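Local coordinates for protein probable zinc protease PqqL (Escherichia coli, PDB 6OFT) that probably acts as a zinc-dependent endopeptidase of the M16 family in the periplasm, this chain being the first half of the protein, at residues N88-S92 / Y93-V97. Residues are numbered along the deposited sequence; the frame is centred on the assembly and turned at random.
Sequences NAYTS and YDETV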
loop_
_atom_site.group_PDB
_atom_site.type_symbol
_atom_site.label_atom_id
_atom_site.label_comp_id
_atom_site.label_asym_id
_atom_site.label_seq_id
_atom_site.Cartn_x
_atom_site.Cartn_y
_atom_site.Cartn_z
ATOM N N ASN A 88 -11.493 13.409 5.341
ATOM C CA ASN A 88 -11.407 12.444 4.234
ATOM C C ASN A 88 -11.716 11.059 4.740
ATOM O O ASN A 88 -11.690 10.827 5.944
ATOM C CB ASN A 88 -9.962 12.418 3.651
ATOM C CG ASN A 88 -9.524 13.674 2.956
ATOM O OD1 ASN A 88 -9.981 13.985 1.852
ATOM N ND2 ASN A 88 -8.623 14.419 3.589
ATOM N N ALA A 89 -11.947 10.115 3.816
ATOM C CA ALA A 89 -12.180 8.712 4.176
ATOM C C ALA A 89 -11.823 7.874 2.969
ATOM O O ALA A 89 -11.854 8.385 1.858
ATOM C CB ALA A 89 -13.649 8.486 4.552
ATOM N N TYR A 90 -11.480 6.598 3.179
ATOM C CA TYR A 90 -11.191 5.699 2.073
ATOM C C TYR A 90 -11.532 4.278 2.468
ATOM O O TYR A 90 -11.456 3.940 3.651
ATOM C CB TYR A 90 -9.711 5.805 1.592
ATOM C CG TYR A 90 -8.676 5.235 2.540
ATOM C CD1 TYR A 90 -8.403 3.866 2.571
ATOM C CD2 TYR A 90 -7.912 6.070 3.350
ATOM C CE1 TYR A 90 -7.453 3.336 3.445
ATOM C CE2 TYR A 90 -6.930 5.553 4.199
ATOM C CZ TYR A 90 -6.686 4.189 4.224
ATOM O OH TYR A 90 -5.724 3.679 5.067
ATOM N N THR A 91 -11.831 3.445 1.461
ATOM C CA THR A 91 -12.099 2.026 1.622
ATOM C C THR A 91 -11.138 1.276 0.718
ATOM O O THR A 91 -11.051 1.566 -0.479
ATOM C CB THR A 91 -13.564 1.672 1.299
ATOM O OG1 THR A 91 -14.422 2.537 2.027
ATOM C CG2 THR A 91 -13.902 0.224 1.649
ATOM N N SER A 92 -10.418 0.313 1.287
ATOM C CA SER A 92 -9.502 -0.505 0.497
ATOM C C SER A 92 -9.949 -1.957 0.656
ATOM O O SER A 92 -11.023 -2.224 1.203
ATOM C CB SER A 92 -8.064 -0.312 0.977
ATOM O OG SER A 92 -7.878 -0.837 2.286
ATOM N N TYR A 93 -9.136 -2.891 0.185
ATOM C CA TYR A 93 -9.419 -4.317 0.339
ATOM C C TYR A 93 -9.418 -4.712 1.821
ATOM O O TYR A 93 -10.230 -5.519 2.246
ATOM C CB TYR A 93 -8.305 -5.125 -0.354
ATOM C CG TYR A 93 -8.262 -4.967 -1.850
ATOM C CD1 TYR A 93 -9.128 -5.682 -2.670
ATOM C CD2 TYR A 93 -7.315 -4.142 -2.458
ATOM C CE1 TYR A 93 -9.079 -5.557 -4.057
ATOM C CE2 TYR A 93 -7.270 -3.995 -3.845
ATOM C CZ TYR A 93 -8.144 -4.719 -4.640
ATOM O OH TYR A 93 -8.092 -4.623 -6.006
ATOM N N ASP A 94 -8.505 -4.128 2.592
ATOM C CA ASP A 94 -8.192 -4.473 3.981
ATOM C C ASP A 94 -8.828 -3.639 5.075
ATOM O O ASP A 94 -8.875 -4.092 6.217
ATOM C CB ASP A 94 -6.665 -4.412 4.172
ATOM C CG ASP A 94 -5.863 -5.076 3.084
ATOM O OD1 ASP A 94 -6.065 -6.287 2.851
ATOM O OD2 ASP A 94 -5.044 -4.390 2.459
ATOM N N GLU A 95 -9.225 -2.397 4.769
ATOM C CA GLU A 95 -9.724 -1.496 5.803
ATOM C C GLU A 95 -10.576 -0.354 5.269
ATOM O O GLU A 95 -10.602 -0.078 4.059
ATOM C CB GLU A 95 -8.520 -0.880 6.579
ATOM C CG GLU A 95 -7.569 -0.105 5.683
ATOM C CD GLU A 95 -6.312 0.492 6.280
ATOM O OE1 GLU A 95 -6.130 0.438 7.515
ATOM O OE2 GLU A 95 -5.504 1.032 5.494
ATOM N N THR A 96 -11.218 0.345 6.215
ATOM C CA THR A 96 -11.991 1.560 5.984
ATOM C C THR A 96 -11.424 2.537 6.997
ATOM O O THR A 96 -11.343 2.205 8.179
ATOM C CB THR A 96 -13.494 1.347 6.189
ATOM O OG1 THR A 96 -13.892 0.115 5.598
ATOM C CG2 THR A 96 -14.299 2.470 5.589
ATOM N N VAL A 97 -10.970 3.702 6.541
ATOM C CA VAL A 97 -10.349 4.680 7.444
ATOM C C VAL A 97 -11.035 6.035 7.305
ATOM O O VAL A 97 -11.268 6.490 6.174
ATOM C CB VAL A 97 -8.794 4.771 7.247
ATOM C CG1 VAL A 97 -8.159 5.787 8.200
ATOM C CG2 VAL A 97 -8.124 3.409 7.445
HETATM O O HOH W 1 -5.298 -0.083 2.928
#
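The ring of Y90 lies over V97, whose CB sits 4.0 Å from the ring centroid in a CH-pi contact, the two side chains lying side by side from an antiparallel hydrogen-bonded pair. Placing CG between the backbone N and carbonyl carbon (chi1 71°) folds the ring across the neighbouring strand and carries its hydroxyl to E95. There Y90 OH donates to E95 OE2 at 2.7 Å; OE2 lies in the ring plane at its edge, while the hydroxyl comes from above the carboxylate plane, the two planes being 72° apart. A water links that same OE2 to S92 OG, while E95 OE1 is hydrogen-bonded to Q37 NE2. Replacing Y90 by alanine removes ring and hydroxyl, and would probably leave E95 OE2 without its hydroxyl donor and V97 without the ring it packs against. At the turn S92 holds E95 twice: S92 N donates to E95 O at 2.8 Å with an N-H...O angle of 177°, and S92 OG accepts from E95 N at 3.2 Å. On the opposite face T91 and T96 pack together, T91 OG1 hydrogen-bonded to E57 OE2, the predicted proton acceptor. The hairpin thus sets edge strand 87-91 against strand 96-103, which continues the sheet to strand 31-38, with T91 against helix 52-59, which carries the predicted zinc ligands H54 and H58.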